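PDB 4LZK: PixA inclusion body protein from Burkholderia cenocepacia, which is of unknown function but belongs to the PixA family, named for a protein of bacterial inclusion bodies, and folds as a beta sandwich. Local coordinates for residues I20-V25 / V82-T87; M55-A60 / L72-N77; Q109-F114 / F146-K151; Y157-F162 / F179-A184. All coordinates share one frame; numbering follows the deposited sequence.

Contact 1: residues I20-V25 / V82-T87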
loop_
_atom_site.group_PDB
_atom_site.type_symbol
_atom_site.label_atom_id
_atom_site.label_comp_id
_atom_site.label_asym_id
_atom_site.label_seq_id
_atom_site.Cartn_x
_atom_site.Cartn_y
_atom_site.Cartn_z
ATOM N N ILE C 20 -14.982 7.589 15.426
ATOM C CA ILE C 20 -13.866 7.589 14.529
ATOM C C ILE C 20 -13.617 9.032 14.083
ATOM O O ILE C 20 -14.501 9.730 13.716
ATOM C CB ILE C 20 -14.235 6.785 13.299
ATOM C CG1 ILE C 20 -14.601 5.365 13.738
ATOM C CG2 ILE C 20 -13.049 6.771 12.359
ATOM C CD1 ILE C 20 -15.413 4.675 12.639
ATOM N N GLN C 21 -12.403 9.481 14.213
ATOM C CA GLN C 21 -12.060 10.763 13.715
ATOM C C GLN C 21 -11.447 10.648 12.337
ATOM O O GLN C 21 -10.531 9.832 12.100
ATOM C CB GLN C 21 -11.029 11.398 14.674
ATOM C CG GLN C 21 -11.440 11.604 16.126
ATOM C CD GLN C 21 -10.180 11.762 17.010
ATOM O OE1 GLN C 21 -9.341 10.823 17.117
ATOM N NE2 GLN C 21 -10.063 12.870 17.651
ATOM N N ILE C 22 -11.870 11.537 11.424
ATOM C CA ILE C 22 -11.391 11.445 10.102
ATOM C C ILE C 22 -10.792 12.807 9.742
ATOM O O ILE C 22 -11.425 13.775 10.015
ATOM C CB ILE C 22 -12.503 11.050 9.064
ATOM C CG1 ILE C 22 -13.171 9.702 9.364
ATOM C CG2 ILE C 22 -11.949 11.089 7.661
ATOM C CD1 ILE C 22 -14.452 9.518 8.537
ATOM N N LEU C 23 -9.595 12.840 9.141
ATOM C CA LEU C 23 -8.956 14.059 8.687
ATOM C C LEU C 23 -8.703 14.007 7.197
ATOM O O LEU C 23 -7.974 13.109 6.658
ATOM C CB LEU C 23 -7.675 14.373 9.495
ATOM C CG LEU C 23 -7.058 15.758 9.242
ATOM C CD1 LEU C 23 -7.985 16.853 9.765
ATOM C CD2 LEU C 23 -5.676 15.800 9.871
ATOM N N ALA C 24 -9.223 14.990 6.485
ATOM C CA ALA C 24 -8.898 15.146 5.103
ATOM C C ALA C 24 -7.822 16.206 4.997
ATOM O O ALA C 24 -7.985 17.269 5.510
ATOM C CB ALA C 24 -10.119 15.512 4.203
ATOM N N VAL C 25 -6.729 15.836 4.333
ATOM C CA VAL C 25 -5.576 16.710 4.136
ATOM C C VAL C 25 -5.417 17.016 2.655
ATOM O O VAL C 25 -5.106 16.129 1.885
ATOM C CB VAL C 25 -4.306 16.087 4.716
ATOM C CG1 VAL C 25 -3.056 16.977 4.449
ATOM C CG2 VAL C 25 -4.515 15.810 6.208
ATOM N N VAL C 82 -18.845 9.160 13.217
ATOM C CA VAL C 82 -17.659 9.665 12.467
ATOM C C VAL C 82 -17.612 11.176 12.622
ATOM O O VAL C 82 -18.652 11.785 12.948
ATOM C CB VAL C 82 -17.627 9.282 11.009
ATOM C CG1 VAL C 82 -17.515 7.780 10.831
ATOM C CG2 VAL C 82 -18.851 9.839 10.267
ATOM N N SER C 83 -16.426 11.740 12.585
ATOM C CA SER C 83 -16.284 13.179 12.726
ATOM C C SER C 83 -15.198 13.551 11.749
ATOM O O SER C 83 -14.072 13.039 11.858
ATOM C CB SER C 83 -15.898 13.570 14.149
ATOM O OG SER C 83 -15.697 15.020 14.213
ATOM N N LEU C 84 -15.549 14.415 10.785
ATOM C CA LEU C 84 -14.728 14.729 9.634
ATOM C C LEU C 84 -14.266 16.182 9.734
ATOM O O LEU C 84 -15.091 17.079 9.974
ATOM C CB LEU C 84 -15.468 14.514 8.316
ATOM C CG LEU C 84 -14.789 15.010 7.055
ATOM C CD1 LEU C 84 -13.552 14.104 6.750
ATOM C CD2 LEU C 84 -15.717 15.033 5.870
HETATM N N MSE C 85 -12.978 16.375 9.538
HETATM C CA MSE C 85 -12.354 17.711 9.446
HETATM C C MSE C 85 -11.444 17.769 8.283
HETATM O O MSE C 85 -11.015 16.735 7.782
HETATM C CB MSE C 85 -11.572 18.046 10.740
HETATM C CG MSE C 85 -12.402 17.863 11.959
HETATM SE SE MSE C 85 -11.507 18.397 13.651
HETATM C CE MSE C 85 -11.379 20.302 13.262
ATOM N N GLY C 86 -11.124 19.007 7.816
ATOM C CA GLY C 86 -10.282 19.167 6.647
ATOM C C GLY C 86 -9.213 20.217 6.905
ATOM O O GLY C 86 -9.444 21.198 7.607
ATOM N N THR C 87 -8.067 20.046 6.305
ATOM C CA THR C 87 -7.030 21.017 6.455
ATOM C C THR C 87 -6.044 20.900 5.319
ATOM O O THR C 87 -6.089 19.945 4.545
ATOM C CB THR C 87 -6.295 20.799 7.794
ATOM O OG1 THR C 87 -5.479 21.959 8.098
ATOM C CG2 THR C 87 -5.407 19.493 7.804
#
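With its CG2 branch anti to the backbone N (CG1 beside that N, chi1 -59°), Ile22 reaches Leu84 across the two strands. Leu84 has its CG anti to the backbone N (chi1 171°), and its CD1 meets Ile22 CG2 at 3.5 Å. The other branch of Ile22 ends in CD1, which rests 4.0 Å from Val82 CB. Ile20 and Val82 lie side by side and point the same way. On the other face of the sheet, Leu23 CD1 reaches the partner strand and lies 3.9 Å from Met85 CB. The strands run parallel, paired from Ile20 with Val82 to Val25 with Thr87. Backbone bonds alternate between them: Ile22 N to Ser83 O, Met85 N to Ile22 O, and Thr87 N to Ala24 O. The straightest is Ala24 N to Met85 O, 2.8 Å with 177° at the hydrogen. Ser83 N to Ile20 O is weak. The Ile22 face packs inward on Leu72 and Leu74 of strand 72-76, and on Met55. Met85 on the other face touches Phe143 and Ala145, while Leu23 packs on Val25 of a second subunit. Strand 53-57 flanks 19-26, and strand 142-149 flanks 81-88, both antiparallel.

Contact 2: residues M55-A60 / L72-N77; sequences MLNGHA and LGLKLN
Apolar contacts join Met55 to Leu72. Met55 is a selenomethionine. Its side chain crosses that of Leu72 at about a right angle, with Met55 SE 3.9 Å from Leu72 CB. Met55 CB also lies 3.9 Å from the same Leu72 CB, and the terminal CE touches Leu72 CD2. The chain is bent at chi3 (82°), which places CE beside that methyl. Leu72 CD1 also lies 3.6 Å from Met55 O.

The two strands belong to different sheets. Strand 53-57 is, within this chain, an outer strand of the sheet holding 19-26, and strand 72-76 pairs with 172-186 in the other. Their segment axes approach to 7.9 Å. The two sheets come close here, and side chains from both meet between the layers of a beta sandwich. Met55 also packs on Trp180 and Trp182 of the second sheet.

A second group of contacts sets a polar side chain against methyls. Asn57 has its CG between the backbone N and the carbonyl carbon (chi1 64°), and the amide crosses both leucine side chains obliquely. Asn57 OD1 lies 3.3 Å from Leu72 CD1, and Asn57 CG 3.9 Å from Leu74 CD1.

The buried amide of Asn57 is hydrogen-bonded on its own side of the contact. Asn57 ND2 donates to Gly58 O at 3.0 Å, with the nitrogen above the carbonyl plane. Asn57 OD1 is hydrogen-bonded to Ser65 OG.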
loop_
_atom_site.group_PDB
_atom_site.type_symbol
_atom_site.label_atom_id
_atom_site.label_comp_id
_atom_site.label_asym_id
_atom_site.label_seq_id
_atom_site.Cartn_x
_atom_site.Cartn_y
_atom_site.Cartn_z
HETATM N N MSE C 55 -6.769 11.063 2.940
HETATM C CA MSE C 55 -7.766 10.953 4.056
HETATM C C MSE C 55 -7.208 9.942 5.055
HETATM O O MSE C 55 -6.682 8.940 4.661
HETATM C CB MSE C 55 -9.108 10.497 3.560
HETATM C CG MSE C 55 -9.889 11.615 2.861
HETATM SE SE MSE C 55 -11.698 11.097 2.291
HETATM C CE MSE C 55 -12.547 11.368 3.976
ATOM N N LEU C 56 -7.273 10.275 6.320
ATOM C CA LEU C 56 -6.768 9.450 7.411
ATOM C C LEU C 56 -7.883 9.252 8.419
ATOM O O LEU C 56 -8.770 10.156 8.564
ATOM C CB LEU C 56 -5.676 10.223 8.072
ATOM C CG LEU C 56 -4.509 10.610 7.120
ATOM C CD1 LEU C 56 -3.577 11.438 7.922
ATOM C CD2 LEU C 56 -3.782 9.464 6.465
ATOM N N ASN C 57 -7.850 8.153 9.144
ATOM C CA ASN C 57 -8.807 7.924 10.190
ATOM C C ASN C 57 -8.150 7.152 11.345
ATOM O O ASN C 57 -7.170 6.432 11.173
ATOM C CB ASN C 57 -10.068 7.172 9.674
ATOM C CG ASN C 57 -9.740 5.803 9.201
ATOM O OD1 ASN C 57 -9.328 5.645 8.073
ATOM N ND2 ASN C 57 -9.748 4.809 10.130
ATOM N N GLY C 58 -8.628 7.367 12.537
ATOM C CA GLY C 58 -8.076 6.655 13.689
ATOM C C GLY C 58 -8.525 5.213 13.723
ATOM O O GLY C 58 -9.514 4.812 13.119
ATOM N N HIS C 59 -7.749 4.399 14.390
ATOM C CA HIS C 59 -8.079 2.956 14.421
ATOM C C HIS C 59 -9.142 2.612 15.445
ATOM O O HIS C 59 -9.254 3.246 16.451
ATOM C CB HIS C 59 -6.818 2.151 14.652
ATOM C CG HIS C 59 -5.794 2.340 13.578
ATOM N ND1 HIS C 59 -6.022 1.945 12.277
ATOM C CD2 HIS C 59 -4.550 2.888 13.602
ATOM C CE1 HIS C 59 -4.956 2.219 11.551
ATOM N NE2 HIS C 59 -4.050 2.799 12.326
ATOM N N ALA C 60 -9.900 1.564 15.184
ATOM C CA ALA C 60 -10.920 1.066 16.104
ATOM C C ALA C 60 -11.295 -0.368 15.704
ATOM O O ALA C 60 -11.121 -0.729 14.552
ATOM C CB ALA C 60 -12.140 1.967 16.089
ATOM N N LEU C 72 -10.330 7.160 0.736
ATOM C CA LEU C 72 -10.436 6.502 2.029
ATOM C C LEU C 72 -10.792 5.011 2.005
ATOM O O LEU C 72 -10.049 4.204 2.575
ATOM C CB LEU C 72 -11.278 7.284 3.042
ATOM C CG LEU C 72 -11.050 6.831 4.514
ATOM C CD1 LEU C 72 -9.617 6.796 4.977
ATOM C CD2 LEU C 72 -11.895 7.623 5.497
ATOM N N GLY C 73 -11.894 4.630 1.361
ATOM C CA GLY C 73 -12.286 3.194 1.373
ATOM C C GLY C 73 -12.605 2.761 2.793
ATOM O O GLY C 73 -12.180 1.685 3.271
ATOM N N LEU C 74 -13.336 3.596 3.530
ATOM C CA LEU C 74 -13.570 3.354 4.954
ATOM C C LEU C 74 -14.553 2.201 5.117
ATOM O O LEU C 74 -15.546 2.105 4.398
ATOM C CB LEU C 74 -14.184 4.583 5.592
ATOM C CG LEU C 74 -14.419 4.582 7.065
ATOM C CD1 LEU C 74 -13.161 4.483 7.928
ATOM C CD2 LEU C 74 -15.246 5.832 7.460
ATOM N N LYS C 75 -14.256 1.322 6.037
ATOM C CA LYS C 75 -15.207 0.244 6.358
ATOM C C LYS C 75 -15.410 0.254 7.810
ATOM O O LYS C 75 -14.461 0.162 8.550
ATOM C CB LYS C 75 -14.688 -1.106 5.942
ATOM C CG LYS C 75 -14.663 -1.267 4.456
ATOM C CD LYS C 75 -13.671 -2.296 4.085
ATOM C CE LYS C 75 -13.989 -2.965 2.771
ATOM N NZ LYS C 75 -14.857 -4.156 3.061
ATOM N N LEU C 76 -16.646 0.354 8.258
ATOM C CA LEU C 76 -16.865 0.411 9.683
ATOM C C LEU C 76 -18.182 -0.326 10.112
ATOM O O LEU C 76 -18.788 -0.997 9.306
ATOM C CB LEU C 76 -16.802 1.861 10.153
ATOM C CG LEU C 76 -18.020 2.801 10.000
ATOM C CD1 LEU C 76 -17.620 4.291 10.088
ATOM C CD2 LEU C 76 -18.851 2.608 8.804
ATOM N N ASN C 77 -18.536 -0.234 11.368
ATOM C CA ASN C 77 -19.730 -0.903 11.907
ATOM C C ASN C 77 -20.953 0.014 11.922
ATOM O O ASN C 77 -20.832 1.177 12.318
ATOM C CB ASN C 77 -19.473 -1.463 13.316
ATOM C CG ASN C 77 -18.129 -2.148 13.444
ATOM O OD1 ASN C 77 -18.033 -3.368 13.207
ATOM N ND2 ASN C 77 -17.053 -1.354 13.831
#

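Contact 3: residues Q109-F114 / F146-K151; sequences QVFAPF and FESVAK
Ser148 CB sits over the centre of the Phe114 ring, 3.4 Å from the centroid and only 6° off the ring normal. This is a CH-pi contact on one face. Phe146 O approaches the same ring at its edge, 3.6 Å from Phe114 CD2. Ser148 has its OG anti to the backbone N (chi1 -177°), and Ser148 OG donates to Ala112 O at 2.7 Å from above the carbonyl plane. The same serine therefore touches the ring with its CB and grips the loop with its OG.

Backbone bonds flank the single bridge of Phe111 with Ala150. Ala112 N donates to Val149 O, and Lys151 N donates to Val110 O at 2.8 Å, nearly straight at 175°. Phe111 CE1 meets Ala150 CB. Beyond this, Lys151 NZ donates to Gln109 OE1 at 2.7 Å and to Gln109 O at 2.9 Å. The second bond lies in the carbonyl plane on a lone pair. A water donates to both Pro113 O and Glu147 O.

Further out, Glu156 accepts from Phe111 N, and Phe111 and Phe114 both rest on Val82 and Leu158. Their rings thus reach strands of both sheets. The arrangement is that of an irregular loop fastened to the end of strand 142-149. It crosses from strand 96-105 of one sheet to strand 115-120 of the other and puts its phenylalanines between the two sheets of a beta sandwich.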
loop_
_atom_site.group_PDB
_atom_site.type_symbol
_atom_site.label_atom_id
_atom_site.label_comp_id
_atom_site.label_asym_id
_atom_site.label_seq_id
_atom_site.Cartn_x
_atom_site.Cartn_y
_atom_site.Cartn_z
ATOM N N GLN C 109 -27.819 5.158 1.748
ATOM C CA GLN C 109 -27.560 6.211 2.779
ATOM C C GLN C 109 -27.005 5.496 3.995
ATOM O O GLN C 109 -27.694 5.313 4.969
ATOM C CB GLN C 109 -28.843 7.023 3.112
ATOM C CG GLN C 109 -28.576 8.398 3.718
ATOM C CD GLN C 109 -29.784 9.081 4.331
ATOM O OE1 GLN C 109 -30.594 8.421 4.989
ATOM N NE2 GLN C 109 -29.870 10.430 4.201
ATOM N N VAL C 110 -25.758 5.046 3.930
ATOM C CA VAL C 110 -25.131 4.449 5.042
ATOM C C VAL C 110 -25.001 5.449 6.227
ATOM O O VAL C 110 -25.267 5.134 7.312
ATOM C CB VAL C 110 -23.713 4.044 4.633
ATOM C CG1 VAL C 110 -22.874 3.630 5.823
ATOM C CG2 VAL C 110 -23.799 2.926 3.582
ATOM N N PHE C 111 -24.641 6.662 5.955
ATOM C CA PHE C 111 -24.444 7.645 7.016
ATOM C C PHE C 111 -25.699 8.534 7.061
ATOM O O PHE C 111 -26.294 8.903 6.016
ATOM C CB PHE C 111 -23.232 8.517 6.756
ATOM C CG PHE C 111 -21.929 7.780 6.970
ATOM C CD1 PHE C 111 -21.458 7.540 8.224
ATOM C CD2 PHE C 111 -21.258 7.265 5.894
ATOM C CE1 PHE C 111 -20.322 6.804 8.429
ATOM C CE2 PHE C 111 -20.129 6.514 6.054
ATOM C CZ PHE C 111 -19.630 6.307 7.340
ATOM N N ALA C 112 -25.983 9.007 8.277
ATOM C CA ALA C 112 -26.997 10.030 8.466
ATOM C C ALA C 112 -26.477 11.274 7.824
ATOM O O ALA C 112 -25.266 11.311 7.534
ATOM C CB ALA C 112 -27.218 10.264 9.894
ATOM N N PRO C 113 -27.351 12.222 7.481
ATOM C CA PRO C 113 -26.865 13.521 7.008
ATOM C C PRO C 113 -25.931 14.136 8.116
ATOM O O PRO C 113 -26.133 13.894 9.320
ATOM C CB PRO C 113 -28.133 14.356 6.875
ATOM C CG PRO C 113 -29.223 13.368 6.709
ATOM C CD PRO C 113 -28.831 12.117 7.389
ATOM N N PHE C 114 -24.922 14.859 7.703
ATOM C CA PHE C 114 -23.894 15.338 8.598
ATOM C C PHE C 114 -24.276 16.608 9.307
ATOM O O PHE C 114 -25.021 17.414 8.780
ATOM C CB PHE C 114 -22.566 15.569 7.823
ATOM C CG PHE C 114 -21.806 14.277 7.550
ATOM C CD1 PHE C 114 -22.303 13.355 6.664
ATOM C CD2 PHE C 114 -20.610 13.999 8.235
ATOM C CE1 PHE C 114 -21.628 12.184 6.476
ATOM C CE2 PHE C 114 -19.913 12.862 7.995
ATOM C CZ PHE C 114 -20.435 11.940 7.097
ATOM N N PHE C 146 -17.617 17.868 11.055
ATOM C CA PHE C 146 -18.871 17.450 10.434
ATOM C C PHE C 146 -19.153 16.058 10.973
ATOM O O PHE C 146 -18.348 15.137 10.752
ATOM C CB PHE C 146 -18.715 17.532 8.939
ATOM C CG PHE C 146 -18.693 18.975 8.433
ATOM C CD1 PHE C 146 -17.496 19.712 8.495
ATOM C CD2 PHE C 146 -19.795 19.579 7.950
ATOM C CE1 PHE C 146 -17.464 21.045 8.086
ATOM C CE2 PHE C 146 -19.764 20.914 7.493
ATOM C CZ PHE C 146 -18.571 21.642 7.601
ATOM N N GLU C 147 -20.165 15.903 11.802
ATOM C CA GLU C 147 -20.360 14.625 12.513
ATOM C C GLU C 147 -21.518 13.826 11.879
ATOM O O GLU C 147 -22.538 14.401 11.454
ATOM C CB GLU C 147 -20.680 14.872 13.970
ATOM C CG GLU C 147 -19.555 15.586 14.736
ATOM C CD GLU C 147 -19.892 15.833 16.247
ATOM O OE1 GLU C 147 -21.061 15.734 16.678
ATOM O OE2 GLU C 147 -18.971 16.178 17.017
ATOM N N SER C 148 -21.407 12.529 11.862
ATOM C CA SER C 148 -22.514 11.681 11.503
ATOM C C SER C 148 -22.414 10.355 12.228
ATOM O O SER C 148 -21.610 10.176 13.109
ATOM C CB SER C 148 -22.513 11.514 9.995
ATOM O OG SER C 148 -23.620 10.737 9.545
ATOM N N VAL C 149 -23.258 9.385 11.835
ATOM C CA VAL C 149 -23.223 8.064 12.411
ATOM C C VAL C 149 -23.593 7.119 11.248
ATOM O O VAL C 149 -24.361 7.494 10.356
ATOM C CB VAL C 149 -24.215 7.924 13.621
ATOM C CG1 VAL C 149 -25.692 7.991 13.168
ATOM C CG2 VAL C 149 -23.963 6.633 14.397
ATOM N N ALA C 150 -23.001 5.943 11.228
ATOM C CA ALA C 150 -23.412 4.921 10.274
ATOM C C ALA C 150 -24.735 4.330 10.752
ATOM O O ALA C 150 -24.796 3.859 11.885
ATOM C CB ALA C 150 -22.356 3.815 10.174
ATOM N N LYS C 151 -25.747 4.287 9.910
ATOM C CA LYS C 151 -27.044 3.795 10.366
ATOM C C LYS C 151 -27.658 2.761 9.467
ATOM O O LYS C 151 -28.690 2.190 9.839
ATOM C CB LYS C 151 -28.078 4.909 10.612
ATOM C CG LYS C 151 -28.138 5.956 9.560
ATOM C CD LYS C 151 -28.935 5.545 8.385
ATOM C CE LYS C 151 -29.338 6.767 7.533
ATOM N NZ LYS C 151 -30.093 6.180 6.372
HETATM O O HOH W 1 -25.546 14.300 12.001
#

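Contact 4: residues Y157-F162 / F179-A184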
loop_
_atom_site.group_PDB
_atom_site.type_symbol
_atom_site.label_atom_id
_atom_site.label_comp_id
_atom_site.label_asym_id
_atom_site.label_seq_id
_atom_site.Cartn_x
_atom_site.Cartn_y
_atom_site.Cartn_z
ATOM N N TYR C 157 -20.970 6.376 -1.456
ATOM C CA TYR C 157 -20.022 7.391 -1.847
ATOM C C TYR C 157 -20.555 8.753 -1.381
ATOM O O TYR C 157 -21.677 9.060 -1.649
ATOM C CB TYR C 157 -19.725 7.379 -3.355
ATOM C CG TYR C 157 -19.381 6.006 -3.950
ATOM C CD1 TYR C 157 -19.006 4.911 -3.141
ATOM C CD2 TYR C 157 -19.425 5.783 -5.324
ATOM C CE1 TYR C 157 -18.767 3.622 -3.687
ATOM C CE2 TYR C 157 -19.130 4.507 -5.876
ATOM C CZ TYR C 157 -18.835 3.427 -5.068
ATOM O OH TYR C 157 -18.518 2.167 -5.631
ATOM N N LEU C 158 -19.702 9.535 -0.715
ATOM C CA LEU C 158 -19.971 10.863 -0.203
ATOM C C LEU C 158 -19.208 11.940 -0.942
ATOM O O LEU C 158 -18.030 11.726 -1.305
ATOM C CB LEU C 158 -19.491 10.874 1.233
ATOM C CG LEU C 158 -20.258 9.766 1.953
ATOM C CD1 LEU C 158 -19.392 8.676 2.561
ATOM C CD2 LEU C 158 -21.228 10.375 2.907
ATOM N N ALA C 159 -19.870 13.085 -1.251
ATOM C CA ALA C 159 -19.201 14.223 -1.740
ATOM C C ALA C 159 -18.932 15.208 -0.632
ATOM O O ALA C 159 -19.883 15.574 0.071
ATOM C CB ALA C 159 -20.048 14.875 -2.821
ATOM N N THR C 160 -17.708 15.677 -0.490
ATOM C CA THR C 160 -17.372 16.690 0.532
ATOM C C THR C 160 -16.925 17.951 -0.225
ATOM O O THR C 160 -15.958 17.890 -1.018
ATOM C CB THR C 160 -16.267 16.203 1.430
ATOM O OG1 THR C 160 -16.702 14.993 2.144
ATOM C CG2 THR C 160 -15.872 17.292 2.400
ATOM N N SER C 161 -17.600 19.070 0.004
ATOM C CA SER C 161 -17.295 20.318 -0.637
ATOM C C SER C 161 -16.556 21.254 0.350
ATOM O O SER C 161 -16.833 21.256 1.542
ATOM C CB SER C 161 -18.563 21.014 -1.077
ATOM O OG SER C 161 -19.261 20.182 -1.962
ATOM N N PHE C 162 -15.555 21.957 -0.150
ATOM C CA PHE C 162 -14.731 22.806 0.670
ATOM C C PHE C 162 -14.367 24.075 -0.052
ATOM O O PHE C 162 -14.333 24.160 -1.272
ATOM C CB PHE C 162 -13.467 22.081 1.126
ATOM C CG PHE C 162 -12.448 21.808 0.030
ATOM C CD1 PHE C 162 -12.498 20.625 -0.736
ATOM C CD2 PHE C 162 -11.362 22.652 -0.179
ATOM C CE1 PHE C 162 -11.561 20.366 -1.679
ATOM C CE2 PHE C 162 -10.430 22.368 -1.164
ATOM C CZ PHE C 162 -10.519 21.231 -1.888
ATOM N N PHE C 179 -15.108 20.079 -4.636
ATOM C CA PHE C 179 -15.499 18.898 -3.956
ATOM C C PHE C 179 -14.809 17.656 -4.450
ATOM O O PHE C 179 -14.384 17.586 -5.626
ATOM C CB PHE C 179 -17.003 18.696 -4.047
ATOM C CG PHE C 179 -17.470 18.106 -5.356
ATOM C CD1 PHE C 179 -17.699 18.918 -6.432
ATOM C CD2 PHE C 179 -17.791 16.744 -5.462
ATOM C CE1 PHE C 179 -18.158 18.379 -7.656
ATOM C CE2 PHE C 179 -18.217 16.219 -6.681
ATOM C CZ PHE C 179 -18.436 17.063 -7.773
ATOM N N TRP C 180 -14.690 16.675 -3.566
ATOM C CA TRP C 180 -14.155 15.377 -3.947
ATOM C C TRP C 180 -15.110 14.292 -3.441
ATOM O O TRP C 180 -15.991 14.552 -2.565
ATOM C CB TRP C 180 -12.802 15.144 -3.374
ATOM C CG TRP C 180 -12.737 14.685 -1.920
ATOM C CD1 TRP C 180 -12.667 13.386 -1.497
ATOM C CD2 TRP C 180 -12.705 15.480 -0.739
ATOM N NE1 TRP C 180 -12.575 13.332 -0.176
ATOM C CE2 TRP C 180 -12.660 14.583 0.363
ATOM C CE3 TRP C 180 -12.724 16.844 -0.482
ATOM C CZ2 TRP C 180 -12.612 15.019 1.699
ATOM C CZ3 TRP C 180 -12.688 17.276 0.831
ATOM C CH2 TRP C 180 -12.643 16.377 1.916
ATOM N N VAL C 181 -14.978 13.096 -3.989
ATOM C CA VAL C 181 -15.822 12.017 -3.603
ATOM C C VAL C 181 -14.978 10.977 -2.963
ATOM O O VAL C 181 -13.875 10.665 -3.463
ATOM C CB VAL C 181 -16.523 11.452 -4.840
ATOM C CG1 VAL C 181 -17.359 10.251 -4.549
ATOM C CG2 VAL C 181 -17.337 12.536 -5.516
ATOM N N TRP C 182 -15.473 10.403 -1.872
ATOM C CA TRP C 182 -14.810 9.348 -1.176
ATOM C C TRP C 182 -15.799 8.236 -0.926
ATOM O O TRP C 182 -16.995 8.420 -1.142
ATOM C CB TRP C 182 -14.162 9.886 0.097
ATOM C CG TRP C 182 -14.976 10.650 1.048
ATOM C CD1 TRP C 182 -15.372 11.935 0.955
ATOM C CD2 TRP C 182 -15.431 10.183 2.346
ATOM N NE1 TRP C 182 -16.115 12.306 2.071
ATOM C CE2 TRP C 182 -16.143 11.271 2.956
ATOM C CE3 TRP C 182 -15.322 8.971 3.032
ATOM C CZ2 TRP C 182 -16.748 11.166 4.171
ATOM C CZ3 TRP C 182 -15.914 8.853 4.255
ATOM C CH2 TRP C 182 -16.638 9.957 4.832
ATOM N N GLN C 183 -15.335 7.106 -0.445
ATOM C CA GLN C 183 -16.150 5.893 -0.382
ATOM C C GLN C 183 -16.068 5.252 1.008
ATOM O O GLN C 183 -15.013 5.239 1.670
ATOM C CB GLN C 183 -15.669 4.843 -1.445
ATOM C CG GLN C 183 -15.485 5.423 -2.818
ATOM C CD GLN C 183 -14.819 4.466 -3.822
ATOM O OE1 GLN C 183 -13.878 3.765 -3.490
ATOM N NE2 GLN C 183 -15.321 4.466 -5.055
ATOM N N ALA C 184 -17.208 4.751 1.464
ATOM C CA ALA C 184 -17.301 4.160 2.764
ATOM C C ALA C 184 -18.383 3.027 2.711
ATOM O O ALA C 184 -19.192 2.980 1.770
ATOM C CB ALA C 184 -17.664 5.211 3.760
#
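Leu158 has the most surface buried here, and it packs on Trp182. Its CB and CD1 lie over one face of the indole. Leu158 CD1 is 3.8 Å from the centroid of the six-membered ring of Trp182 and 10° off the normal. Leu158 CD1 also touches Ala184 CB at 4.1 Å.

Thr160 joins two tryptophans. With OG1 beside the backbone N (chi1 -62°), Thr160 OG1 accepts from Trp182 NE1 at 2.8 Å, close to the indole plane. Thr160 CB lies over one face of Trp180, and Thr160 CG2 comes within 3.4 Å of Trp180 CH2. Phe162 CD1 meets that indole at its edge.

Tyr157 works on the other face of the sheet. Its ring runs beside Gln183, whose CG lies over the ring, 3.6 Å from Tyr157 CD1. The polar ends bond beyond the two strands. Tyr157 OH bonds to Leu76 O of a fourth subunit. Gln183 OE1 bonds to Asn71 ND2 of its own chain and to Ser64 OG of the fourth subunit.

Leu158 with Trp182 and Thr160 with Trp180 are hydrogen-bonded pairs, each with two backbone bonds. This is the regular pattern of an antiparallel beta hairpin, 154-167 with 172-186, whose tryptophan face packs against the other sheet of the sandwich.

From the N terminus, strand 19-26 comes first and waits until strand 81-88 returns beside it, which closes contact 1. Contact 2 opens and closes within that excursion, joining 55-60 to 72-77. Contact 3 follows in series, where 146-151 returns to the loop at 109-114, and contact 4 closes last as a hairpin. No two contacts cross along the chain. Contact 1 pairs two strands of the first sheet and contact 4 two of the second, while contact 2 bridges the two sheets. Contact 3 fastens the loop to the first sheet, and its Phe111 reaches Ala184 of contact 4. Between the sheets, Ala24 meets Trp180. A probable hydrogen bond from Leu74 N to Gln183 O joins contacts 2 and 4.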